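Local coordinates for protein probable glutamine synthetase (Pseudomonas aeruginosa, PDB 4HPP) that probably belongs to the glutamine synthetase family and holds a magnesium ion and glutamic acid in a pocket of its catalytic domain, at residues R77-P82 with A86-Y91; G157-W162 with R210-Q215; L250-P253 with L259-L262; L303-R308 with L312-V317. All coordinates share one frame; numbering follows the deposited sequence.

Contact 1 (R77-P82 with A86-Y91); sequences RVEQGP and APALDY
V78 and L89 exchange two backbone hydrogen bonds. V78 N donates to L89 O at 3.0 Å with an N-H...O angle of 172°, and L89 N donates to V78 O at 2.9 Å. Each acceptor also takes a CA-H...O contact: R77 CA lies 3.6 Å from L89 O, and A88 CA lies 3.3 Å from V78 O. The side chains of this hydrogen-bonded pair share one face of the sheet, CB to CB 4.1 Å. R77 and D90, the adjacent non-hydrogen-bonded pair, occupy the other face. This is the loop end of the antiparallel hairpin of strands 66-78 and 89-97 in the N-terminal domain, where D90 bonds through its backbone to S11 of strand 9-15. The D90 carboxylate forms salt bridges with R75 and R8. E79 OE2 receives R77 NH1 at 3.3 Å, from 46° above the carboxylate plane, and also pairs with R8. The E79 chain bends at its second torsion (chi2 -74°), which brings OE1 to 4.0 Å from A88 CB. Past the strand pairing, the carbonyls of P87 and A88 accept from R154 of the second subunit.

Contact 2 (G157-W162 with R210-Q215); sequences GQFPGW and REVARQ
Helices 159-169 and 196-216 of the glutamine synthetase catalytic domain pack together here through F159 and W162 against V212 and A213, all four buried and with no hydrogen bond across the interface. The nearest CA atoms, those of W162 and V212, are 7.1 Å apart. V212 sits between the two aromatic residues. Its CG1 is anti to the backbone N (chi1 175°), and this torsion sends the methyl to 3.5 Å from F159 CE1, in a position that is neither squarely over the ring nor at its rim. The same methyl lies 4.1 Å from W162 CB, while the other branch, CG2, rests 4.0 Å from W162 O. A213 meets F159 differently: its backbone N lies at the ring edge, close to the ring plane, 3.7 Å from F159 CE1. The indole of W162 leads away from V212, and it packs on P82 in the same chain and on P6 of the third subunit. Within helix 196-216, E211 has its carboxylate gripped side-on by R214, whose NE reaches OE2 at 2.9 Å while NH2 bonds OE1. R154 of the second subunit adds a salt bridge to OE1. On the anti side of that oxygen, Q215 NE2 donates at 3.0 Å, with E211 OE1 lying close to the Q215 amide plane.

Contact 3 (L250-P253 with L259-L262); sequences LYEP and LSEL
L250 O is the point on which L259 and S260 converge. S260 N donates to L250 O at 2.8 Å with an N-H...O angle of 167°, but approaches from 42° above the carbonyl plane and so does not use a lone-pair direction. Two aliphatic groups crowd the same oxygen: L259 CD1 and S260 CB each lie 3.3 Å from L250 O. The CB of L259 points away from residues 250-253, yet CG stands anti to the backbone N (chi1 -162°), and the branch that ends in CD1 is carried back to the carbonyl oxygen, which it meets from its outer end. L250 CB points away, and its backbone oxygen makes the contact; E252 CB is directed toward 259-262, and beyond CG the chain runs extended, placing the carboxylate alongside S260 with OE1 3.8 Å from S260 OG, too long for a hydrogen bond. That hydroxyl bonds instead to L249 O; although S260 occupies the N-cap position of helix 261-281, its side chain makes no capping bond. E252 OE1 is 4.2 Å from E261 N, a placement that the positive end of the helix dipole may favour. A single backbone bridge, Y251 to L259 with CA atoms 4.8 Å apart, closes the chain reversal, and E252 pairs through its backbone with D258. The Y251 ring has P253 CD over one face, toward the rim, and meets the ring of Y329, just before strand 330-336. The reversal carries the chain that follows strand 235-243 into the first turn of helix 261-281, where L262 touches L249.

Contact 4 (L303-R308 with L312-V317); sequences LGLRNR and LRICPV
L303 and I314 touch through their methyl ends beside a short parallel pairing in which G304 N donates to L312 O at 3.0 Å and I314 N donates to G304 O at 2.8 Å. I314 has CG2 anti to its backbone N and CG1 beside it, a torsion that turns the two branches to different partners: CD1 meets L303 CD2 at 3.6 Å, and CG2 meets L305 CD1 at 3.9 Å. L303 sends its other methyl, CD1, to L312 CD2 at 4.2 Å. Away from these leucines, on the side of the sheet that carries R313, two arginines stack. R308 leaves its backbone with CG beside N (chi1 -56°) and then runs extended to NE, whereas R313 turns sharply at its third torsion (chi3 76°). These shapes lay the guanidinium groups flat on one another, centres 4.6 Å apart and planes 16° apart. C315 SG lies over the opposite face of R313. Each arginine has an acidic partner, E332 for R313 and D65 of the third subunit for R308, which should offset the like charges. R308 belongs to the pocket for glutamic acid, to which NH1 makes a weak hydrogen bond. Strand 312-315 runs between 303-304, its parallel partner, and the antiparallel strand 330-336, while helix 261-281 packs on L312 through A267, V270 and L271.

Overall arrangement
From the N terminus the four contacts follow in series, none nesting in or crossing another. Contact 1 closes the ten-residue loop of a hairpin in the N-terminal domain. Contact 2 spans 47 residues, holding together two helices separated in sequence by strands of the catalytic sheet. Contacts 3 and 4 close short loops before helix 261-281 and beside strand 330-336. Contacts 1 and 2 touch, with A86 CB 3.7 Å from Q215 CD, so the hairpin loop packs on helix 196-216 of the catalytic domain. Contacts 3 and 4 have centres about 14 Å apart, whereas contacts 1 and 4 lie on opposite sides of the chain centre. Contacts 1, 2 and 4 all reach the third subunit.

Contact 1 (R77-P82 with A86-Y91)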
loop_
_atom_site.group_PDB
_atom_site.type_symbol
_atom_site.label_atom_id
_atom_site.label_comp_id
_atom_site.label_asym_id
_atom_site.label_seq_id
_atom_site.Cartn_x
_atom_site.Cartn_y
_atom_site.Cartn_z
ATOM N N ARG A 77 32.410 -14.327 -7.736
ATOM C CA ARG A 77 31.359 -13.943 -8.659
ATOM C C ARG A 77 30.086 -14.517 -8.106
ATOM O O ARG A 77 29.897 -15.730 -8.192
ATOM C CB ARG A 77 31.553 -14.610 -10.051
ATOM C CG ARG A 77 32.644 -14.147 -11.025
ATOM C CD ARG A 77 31.936 -14.099 -12.388
ATOM N NE ARG A 77 32.576 -14.759 -13.553
ATOM C CZ ARG A 77 32.112 -14.727 -14.826
ATOM N NH1 ARG A 77 30.994 -14.059 -15.161
ATOM N NH2 ARG A 77 32.767 -15.372 -15.795
ATOM N N VAL A 78 29.200 -13.684 -7.566
ATOM C CA VAL A 78 27.849 -14.152 -7.201
ATOM C C VAL A 78 26.932 -13.417 -8.149
ATOM O O VAL A 78 26.738 -12.191 -8.024
ATOM C CB VAL A 78 27.431 -13.785 -5.746
ATOM C CG1 VAL A 78 26.004 -14.254 -5.442
ATOM C CG2 VAL A 78 28.499 -14.212 -4.687
ATOM N N GLU A 79 26.364 -14.162 -9.099
ATOM C CA GLU A 79 25.580 -13.562 -10.160
ATOM C C GLU A 79 24.195 -13.267 -9.667
ATOM O O GLU A 79 23.591 -12.271 -10.056
ATOM C CB GLU A 79 25.554 -14.483 -11.381
ATOM C CG GLU A 79 26.986 -14.776 -11.885
ATOM C CD GLU A 79 27.624 -13.577 -12.611
ATOM O OE1 GLU A 79 26.858 -12.711 -13.074
ATOM O OE2 GLU A 79 28.883 -13.463 -12.713
ATOM N N GLN A 80 23.667 -14.113 -8.795
ATOM C CA GLN A 80 22.286 -13.879 -8.381
ATOM C C GLN A 80 22.064 -14.087 -6.924
ATOM O O GLN A 80 22.532 -15.096 -6.365
ATOM C CB GLN A 80 21.376 -14.804 -9.117
ATOM C CG GLN A 80 20.759 -14.139 -10.321
ATOM C CD GLN A 80 20.133 -15.170 -11.193
ATOM O OE1 GLN A 80 20.842 -15.974 -11.784
ATOM N NE2 GLN A 80 18.802 -15.201 -11.231
ATOM N N GLY A 81 21.345 -13.157 -6.305
ATOM C CA GLY A 81 20.982 -13.334 -4.909
ATOM C C GLY A 81 19.490 -13.204 -4.759
ATOM O O GLY A 81 18.772 -13.180 -5.753
ATOM N N PRO A 82 19.025 -13.061 -3.512
ATOM C CA PRO A 82 17.616 -13.016 -3.180
ATOM C C PRO A 82 16.802 -11.983 -3.971
ATOM O O PRO A 82 15.620 -12.194 -4.268
ATOM C CB PRO A 82 17.619 -12.687 -1.688
ATOM C CG PRO A 82 19.042 -12.809 -1.224
ATOM C CD PRO A 82 19.865 -13.311 -2.340
ATOM N N ALA A 86 19.277 -7.014 -8.182
ATOM C CA ALA A 86 20.492 -6.517 -7.516
ATOM C C ALA A 86 21.750 -6.786 -8.327
ATOM O O ALA A 86 21.819 -7.699 -9.090
ATOM C CB ALA A 86 20.628 -7.048 -6.100
ATOM N N PRO A 87 22.753 -5.957 -8.166
ATOM C CA PRO A 87 23.873 -6.178 -9.052
ATOM C C PRO A 87 24.584 -7.489 -8.661
ATOM O O PRO A 87 24.540 -7.906 -7.500
ATOM C CB PRO A 87 24.784 -4.963 -8.769
ATOM C CG PRO A 87 23.937 -3.974 -7.924
ATOM C CD PRO A 87 22.953 -4.839 -7.201
ATOM N N ALA A 88 25.237 -8.153 -9.624
ATOM C CA ALA A 88 26.126 -9.200 -9.221
ATOM C C ALA A 88 27.060 -8.608 -8.123
ATOM O O ALA A 88 27.221 -7.398 -8.024
ATOM C CB ALA A 88 26.919 -9.714 -10.407
ATOM N N LEU A 89 27.629 -9.478 -7.310
ATOM C CA LEU A 89 28.748 -9.187 -6.485
ATOM C C LEU A 89 29.976 -9.692 -7.164
ATOM O O LEU A 89 30.159 -10.887 -7.288
ATOM C CB LEU A 89 28.564 -9.930 -5.178
ATOM C CG LEU A 89 29.622 -9.606 -4.099
ATOM C CD1 LEU A 89 29.643 -8.139 -3.651
ATOM C CD2 LEU A 89 29.428 -10.522 -2.895
ATOM N N ASP A 90 30.838 -8.806 -7.596
ATOM C CA ASP A 90 32.006 -9.224 -8.334
ATOM C C ASP A 90 33.236 -8.519 -7.857
ATOM O O ASP A 90 33.322 -7.310 -7.954
ATOM C CB ASP A 90 31.792 -8.929 -9.806
ATOM C CG ASP A 90 32.735 -9.679 -10.685
ATOM O OD1 ASP A 90 33.822 -10.139 -10.184
ATOM O OD2 ASP A 90 32.376 -9.807 -11.897
ATOM N N TYR A 91 34.206 -9.256 -7.343
ATOM C CA TYR A 91 35.433 -8.602 -6.826
ATOM C C TYR A 91 36.542 -9.631 -6.708
ATOM O O TYR A 91 36.268 -10.824 -6.685
ATOM C CB TYR A 91 35.193 -7.948 -5.414
ATOM C CG TYR A 91 34.912 -8.994 -4.374
ATOM C CD1 TYR A 91 35.942 -9.655 -3.708
ATOM C CD2 TYR A 91 33.608 -9.346 -4.065
ATOM C CE1 TYR A 91 35.659 -10.636 -2.729
ATOM C CE2 TYR A 91 33.313 -10.297 -3.090
ATOM C CZ TYR A 91 34.341 -10.963 -2.439
ATOM O OH TYR A 91 34.018 -11.952 -1.517
#

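Contact 2 (G157-W162 with R210-Q215)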
loop_
_atom_site.group_PDB
_atom_site.type_symbol
_atom_site.label_atom_id
_atom_site.label_comp_id
_atom_site.label_asym_id
_atom_site.label_seq_id
_atom_site.Cartn_x
_atom_site.Cartn_y
_atom_site.Cartn_z
ATOM N N GLY A 157 13.325 -18.002 7.038
ATOM C CA GLY A 157 12.627 -17.921 5.751
ATOM C C GLY A 157 13.502 -18.456 4.608
ATOM O O GLY A 157 14.086 -19.528 4.743
ATOM N N GLN A 158 13.644 -17.647 3.555
ATOM C CA GLN A 158 14.485 -17.981 2.352
ATOM C C GLN A 158 16.009 -17.671 2.498
ATOM O O GLN A 158 16.807 -17.917 1.557
ATOM C CB GLN A 158 13.923 -17.308 1.047
ATOM C CG GLN A 158 12.517 -17.760 0.641
ATOM C CD GLN A 158 11.557 -16.657 0.157
ATOM O OE1 GLN A 158 11.946 -15.709 -0.536
ATOM N NE2 GLN A 158 10.276 -16.809 0.499
ATOM N N PHE A 159 16.390 -17.123 3.649
ATOM C CA PHE A 159 17.769 -16.652 3.867
ATOM C C PHE A 159 18.755 -17.806 3.861
ATOM O O PHE A 159 19.697 -17.782 3.074
ATOM C CB PHE A 159 17.937 -15.804 5.166
ATOM C CG PHE A 159 19.366 -15.430 5.444
ATOM C CD1 PHE A 159 19.961 -14.376 4.738
ATOM C CD2 PHE A 159 20.124 -16.161 6.355
ATOM C CE1 PHE A 159 21.280 -14.066 4.935
ATOM C CE2 PHE A 159 21.437 -15.867 6.549
ATOM C CZ PHE A 159 22.020 -14.815 5.841
ATOM N N PRO A 160 18.543 -18.852 4.679
ATOM C CA PRO A 160 19.569 -19.928 4.605
ATOM C C PRO A 160 19.725 -20.527 3.187
ATOM O O PRO A 160 20.876 -20.683 2.727
ATOM C CB PRO A 160 19.029 -20.997 5.550
ATOM C CG PRO A 160 17.936 -20.309 6.339
ATOM C CD PRO A 160 17.342 -19.337 5.363
ATOM N N GLY A 161 18.598 -20.849 2.514
ATOM C CA GLY A 161 18.639 -21.355 1.109
ATOM C C GLY A 161 19.399 -20.405 0.192
ATOM O O GLY A 161 20.244 -20.823 -0.589
ATOM N N TRP A 162 19.182 -19.104 0.347
ATOM C CA TRP A 162 19.869 -18.107 -0.507
ATOM C C TRP A 162 21.256 -17.854 -0.052
ATOM O O TRP A 162 22.105 -17.421 -0.816
ATOM C CB TRP A 162 19.135 -16.788 -0.566
ATOM C CG TRP A 162 18.186 -16.755 -1.711
ATOM C CD1 TRP A 162 16.807 -16.668 -1.652
ATOM C CD2 TRP A 162 18.506 -16.813 -3.147
ATOM N NE1 TRP A 162 16.257 -16.658 -2.909
ATOM C CE2 TRP A 162 17.226 -16.756 -3.856
ATOM C CE3 TRP A 162 19.685 -16.931 -3.891
ATOM C CZ2 TRP A 162 17.146 -16.836 -5.264
ATOM C CZ3 TRP A 162 19.593 -16.982 -5.287
ATOM C CH2 TRP A 162 18.350 -16.942 -5.952
ATOM N N ARG A 210 26.780 -10.850 4.621
ATOM C CA ARG A 210 26.362 -9.451 4.573
ATOM C C ARG A 210 25.529 -9.112 3.301
ATOM O O ARG A 210 24.415 -8.581 3.423
ATOM C CB ARG A 210 27.574 -8.495 4.747
ATOM C CG ARG A 210 28.025 -8.388 6.182
ATOM C CD ARG A 210 29.490 -8.069 6.325
ATOM N NE ARG A 210 29.938 -8.230 7.704
ATOM C CZ ARG A 210 31.206 -8.135 8.138
ATOM N NH1 ARG A 210 32.183 -7.829 7.311
ATOM N NH2 ARG A 210 31.483 -8.285 9.447
ATOM N N GLU A 211 26.038 -9.428 2.093
ATOM C CA GLU A 211 25.279 -9.123 0.839
ATOM C C GLU A 211 23.910 -9.850 0.712
ATOM O O GLU A 211 22.924 -9.278 0.294
ATOM C CB GLU A 211 26.149 -9.335 -0.376
ATOM C CG GLU A 211 25.460 -9.130 -1.717
ATOM C CD GLU A 211 25.075 -7.708 -1.950
ATOM O OE1 GLU A 211 24.300 -7.423 -2.900
ATOM O OE2 GLU A 211 25.585 -6.873 -1.221
ATOM N N VAL A 212 23.816 -11.078 1.146
ATOM C CA VAL A 212 22.549 -11.770 1.070
ATOM C C VAL A 212 21.590 -11.042 2.025
ATOM O O VAL A 212 20.519 -10.583 1.598
ATOM C CB VAL A 212 22.772 -13.276 1.382
ATOM C CG1 VAL A 212 21.475 -14.039 1.445
ATOM C CG2 VAL A 212 23.652 -13.918 0.310
ATOM N N ALA A 213 21.995 -10.869 3.303
ATOM C CA ALA A 213 21.173 -10.113 4.243
ATOM C C ALA A 213 20.749 -8.754 3.646
ATOM O O ALA A 213 19.567 -8.377 3.630
ATOM C CB ALA A 213 21.901 -9.952 5.600
ATOM N N ARG A 214 21.700 -8.037 3.055
ATOM C CA ARG A 214 21.334 -6.740 2.465
ATOM C C ARG A 214 20.204 -6.950 1.455
ATOM O O ARG A 214 19.241 -6.193 1.471
ATOM C CB ARG A 214 22.532 -6.058 1.816
ATOM C CG ARG A 214 22.260 -4.635 1.334
ATOM C CD ARG A 214 23.421 -4.130 0.465
ATOM N NE ARG A 214 23.518 -4.850 -0.802
ATOM C CZ ARG A 214 22.821 -4.557 -1.899
ATOM N NH1 ARG A 214 21.927 -3.583 -1.934
ATOM N NH2 ARG A 214 22.982 -5.275 -2.977
ATOM N N GLN A 215 20.302 -8.010 0.627
ATOM C CA GLN A 215 19.352 -8.182 -0.462
ATOM C C GLN A 215 17.935 -8.462 0.036
ATOM O O GLN A 215 16.968 -8.245 -0.704
ATOM C CB GLN A 215 19.810 -9.222 -1.479
ATOM C CG GLN A 215 20.989 -8.756 -2.276
ATOM C CD GLN A 215 21.227 -9.606 -3.490
ATOM O OE1 GLN A 215 20.312 -10.293 -3.975
ATOM N NE2 GLN A 215 22.468 -9.599 -3.975
#

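Contact 3 (L250-P253 with L259-L262)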
loop_
_atom_site.group_PDB
_atom_site.type_symbol
_atom_site.label_atom_id
_atom_site.label_comp_id
_atom_site.label_asym_id
_atom_site.label_seq_id
_atom_site.Cartn_x
_atom_site.Cartn_y
_atom_site.Cartn_z
ATOM N N LEU A 250 49.915 -34.160 11.117
ATOM C CA LEU A 250 49.547 -33.833 12.471
ATOM C C LEU A 250 49.234 -35.113 13.220
ATOM O O LEU A 250 49.301 -35.146 14.452
ATOM C CB LEU A 250 48.295 -32.962 12.483
ATOM C CG LEU A 250 48.495 -31.448 12.526
ATOM C CD1 LEU A 250 47.220 -30.768 12.994
ATOM C CD2 LEU A 250 49.651 -31.059 13.446
ATOM N N TYR A 251 48.867 -36.159 12.482
ATOM C CA TYR A 251 48.198 -37.302 13.109
ATOM C C TYR A 251 48.888 -38.673 13.014
ATOM O O TYR A 251 49.352 -39.087 11.949
ATOM C CB TYR A 251 46.745 -37.340 12.653
ATOM C CG TYR A 251 46.087 -38.693 12.512
ATOM C CD1 TYR A 251 46.281 -39.473 11.363
ATOM C CD2 TYR A 251 45.205 -39.166 13.495
ATOM C CE1 TYR A 251 45.652 -40.704 11.220
ATOM C CE2 TYR A 251 44.569 -40.389 13.365
ATOM C CZ TYR A 251 44.798 -41.148 12.221
ATOM O OH TYR A 251 44.178 -42.359 12.078
ATOM N N GLU A 252 48.923 -39.350 14.164
ATOM C CA GLU A 252 49.581 -40.637 14.347
ATOM C C GLU A 252 48.849 -41.507 15.358
ATOM O O GLU A 252 49.049 -41.332 16.569
ATOM C CB GLU A 252 50.974 -40.416 14.893
ATOM C CG GLU A 252 52.104 -40.637 13.915
ATOM C CD GLU A 252 53.375 -40.909 14.678
ATOM O OE1 GLU A 252 54.133 -39.952 14.962
ATOM O OE2 GLU A 252 53.569 -42.079 15.060
ATOM N N PRO A 253 48.040 -42.480 14.872
ATOM C CA PRO A 253 47.297 -43.351 15.798
ATOM C C PRO A 253 48.225 -43.866 16.889
ATOM O O PRO A 253 49.439 -43.934 16.671
ATOM C CB PRO A 253 46.848 -44.523 14.914
ATOM C CG PRO A 253 46.879 -44.002 13.518
ATOM C CD PRO A 253 47.934 -42.937 13.466
ATOM N N LEU A 259 48.181 -37.568 18.054
ATOM C CA LEU A 259 49.019 -36.421 17.728
ATOM C C LEU A 259 50.449 -36.857 17.389
ATOM O O LEU A 259 51.020 -37.671 18.109
ATOM C CB LEU A 259 49.041 -35.442 18.915
ATOM C CG LEU A 259 49.495 -34.006 18.674
ATOM C CD1 LEU A 259 49.044 -33.463 17.319
ATOM C CD2 LEU A 259 48.992 -33.094 19.787
ATOM N N SER A 260 50.994 -36.321 16.288
ATOM C CA SER A 260 52.391 -36.467 15.879
ATOM C C SER A 260 53.335 -35.758 16.794
ATOM O O SER A 260 52.953 -34.795 17.449
ATOM C CB SER A 260 52.583 -35.811 14.538
ATOM O OG SER A 260 52.669 -36.787 13.532
ATOM N N GLU A 261 54.590 -36.194 16.814
ATOM C CA GLU A 261 55.642 -35.377 17.420
ATOM C C GLU A 261 55.615 -33.994 16.771
ATOM O O GLU A 261 55.459 -32.989 17.477
ATOM C CB GLU A 261 57.017 -36.008 17.243
ATOM C CG GLU A 261 58.135 -35.142 17.804
ATOM C CD GLU A 261 59.282 -35.952 18.361
ATOM O OE1 GLU A 261 59.719 -36.893 17.654
ATOM O OE2 GLU A 261 59.726 -35.639 19.500
ATOM N N LEU A 262 55.740 -33.955 15.438
ATOM C CA LEU A 262 55.460 -32.720 14.699
ATOM C C LEU A 262 54.232 -31.953 15.295
ATOM O O LEU A 262 54.346 -30.817 15.785
ATOM C CB LEU A 262 55.266 -32.995 13.194
ATOM C CG LEU A 262 54.881 -31.760 12.344
ATOM C CD1 LEU A 262 55.987 -30.719 12.279
ATOM C CD2 LEU A 262 54.468 -32.144 10.933
#

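Contact 4 (L303-R308 with L312-V317)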
loop_
_atom_site.group_PDB
_atom_site.type_symbol
_atom_site.label_atom_id
_atom_site.label_comp_id
_atom_site.label_asym_id
_atom_site.label_seq_id
_atom_site.Cartn_x
_atom_site.Cartn_y
_atom_site.Cartn_z
ATOM N N LEU A 303 45.125 -27.231 26.258
ATOM C CA LEU A 303 44.678 -28.059 25.166
ATOM C C LEU A 303 43.516 -28.976 25.599
ATOM O O LEU A 303 43.304 -29.264 26.797
ATOM C CB LEU A 303 45.859 -28.864 24.639
ATOM C CG LEU A 303 45.726 -29.762 23.413
ATOM C CD1 LEU A 303 46.304 -29.074 22.204
ATOM C CD2 LEU A 303 46.548 -31.005 23.702
ATOM N N GLY A 304 42.748 -29.426 24.617
ATOM C CA GLY A 304 41.651 -30.317 24.909
ATOM C C GLY A 304 41.488 -31.363 23.843
ATOM O O GLY A 304 41.636 -31.089 22.669
ATOM N N LEU A 305 41.209 -32.584 24.253
ATOM C CA LEU A 305 40.628 -33.551 23.328
ATOM C C LEU A 305 39.133 -33.372 23.563
ATOM O O LEU A 305 38.296 -33.524 22.669
ATOM C CB LEU A 305 41.106 -34.963 23.720
ATOM C CG LEU A 305 40.868 -36.218 22.883
ATOM C CD1 LEU A 305 41.244 -36.045 21.419
ATOM C CD2 LEU A 305 41.628 -37.404 23.464
ATOM N N ARG A 306 38.859 -32.886 24.771
ATOM C CA ARG A 306 37.718 -33.252 25.593
ATOM C C ARG A 306 36.675 -32.159 25.648
ATOM O O ARG A 306 35.497 -32.396 25.380
ATOM C CB ARG A 306 38.241 -33.503 27.019
ATOM C CG ARG A 306 39.765 -33.696 27.110
ATOM C CD ARG A 306 40.443 -32.851 28.194
ATOM N NE ARG A 306 41.894 -32.859 28.010
ATOM C CZ ARG A 306 42.791 -32.299 28.823
ATOM N NH1 ARG A 306 42.418 -31.663 29.936
ATOM N NH2 ARG A 306 44.079 -32.391 28.510
ATOM N N ASN A 307 37.123 -30.959 26.001
ATOM C CA ASN A 307 36.222 -29.851 26.306
ATOM C C ASN A 307 36.495 -28.569 25.517
ATOM O O ASN A 307 37.562 -28.397 24.915
ATOM C CB ASN A 307 36.244 -29.556 27.813
ATOM C CG ASN A 307 37.628 -29.174 28.319
ATOM O OD1 ASN A 307 38.173 -28.151 27.922
ATOM N ND2 ASN A 307 38.193 -29.990 29.219
ATOM N N ARG A 308 35.515 -27.673 25.541
ATOM C CA ARG A 308 35.631 -26.376 24.884
ATOM C C ARG A 308 35.737 -25.255 25.921
ATOM O O ARG A 308 35.135 -24.191 25.795
ATOM C CB ARG A 308 34.441 -26.152 23.966
ATOM C CG ARG A 308 34.264 -27.243 22.942
ATOM C CD ARG A 308 32.851 -27.255 22.403
ATOM N NE ARG A 308 32.602 -28.521 21.714
ATOM C CZ ARG A 308 31.784 -28.690 20.679
ATOM N NH1 ARG A 308 31.097 -27.667 20.172
ATOM N NH2 ARG A 308 31.658 -29.901 20.153
ATOM N N LEU A 312 42.856 -24.445 22.559
ATOM C CA LEU A 312 43.242 -25.207 21.352
ATOM C C LEU A 312 42.693 -26.588 21.518
ATOM O O LEU A 312 42.911 -27.227 22.540
ATOM C CB LEU A 312 44.760 -25.256 21.203
ATOM C CG LEU A 312 45.457 -25.510 19.880
ATOM C CD1 LEU A 312 45.160 -24.432 18.866
ATOM C CD2 LEU A 312 46.968 -25.547 20.081
ATOM N N ARG A 313 41.938 -27.054 20.535
ATOM C CA ARG A 313 41.215 -28.306 20.698
ATOM C C ARG A 313 41.519 -29.243 19.567
ATOM O O ARG A 313 41.456 -28.871 18.405
ATOM C CB ARG A 313 39.709 -28.054 20.793
ATOM C CG ARG A 313 38.845 -29.318 20.796
ATOM C CD ARG A 313 37.389 -28.998 21.101
ATOM N NE ARG A 313 36.686 -28.410 19.953
ATOM C CZ ARG A 313 36.027 -29.098 19.015
ATOM N NH1 ARG A 313 35.432 -28.445 18.023
ATOM N NH2 ARG A 313 35.962 -30.432 19.060
ATOM N N ILE A 314 41.889 -30.457 19.932
ATOM C CA ILE A 314 42.032 -31.561 19.003
ATOM C C ILE A 314 40.650 -32.058 18.598
ATOM O O ILE A 314 39.830 -32.392 19.458
ATOM C CB ILE A 314 42.793 -32.719 19.660
ATOM C CG1 ILE A 314 44.150 -32.237 20.207
ATOM C CG2 ILE A 314 42.991 -33.834 18.651
ATOM C CD1 ILE A 314 44.631 -32.993 21.430
ATOM N N CYS A 315 40.395 -32.080 17.291
ATOM C CA CYS A 315 39.110 -32.547 16.722
ATOM C C CYS A 315 39.304 -33.963 16.224
ATOM O O CYS A 315 39.754 -34.169 15.066
ATOM C CB CYS A 315 38.620 -31.664 15.550
ATOM S SG CYS A 315 38.385 -29.905 15.951
ATOM N N PRO A 316 38.946 -34.940 17.078
ATOM C CA PRO A 316 39.306 -36.313 16.794
ATOM C C PRO A 316 38.556 -36.778 15.547
ATOM O O PRO A 316 37.606 -36.117 15.099
ATOM C CB PRO A 316 38.824 -37.063 18.035
ATOM C CG PRO A 316 37.628 -36.282 18.494
ATOM C CD PRO A 316 37.798 -34.859 17.998
ATOM N N VAL A 317 39.000 -37.888 14.980
ATOM C CA VAL A 317 38.352 -38.434 13.796
ATOM C C VAL A 317 36.935 -39.025 14.078
ATOM O O VAL A 317 36.596 -39.344 15.220
ATOM C CB VAL A 317 39.301 -39.423 13.097
ATOM C CG1 VAL A 317 40.438 -38.645 12.429
ATOM C CG2 VAL A 317 39.817 -40.466 14.091
#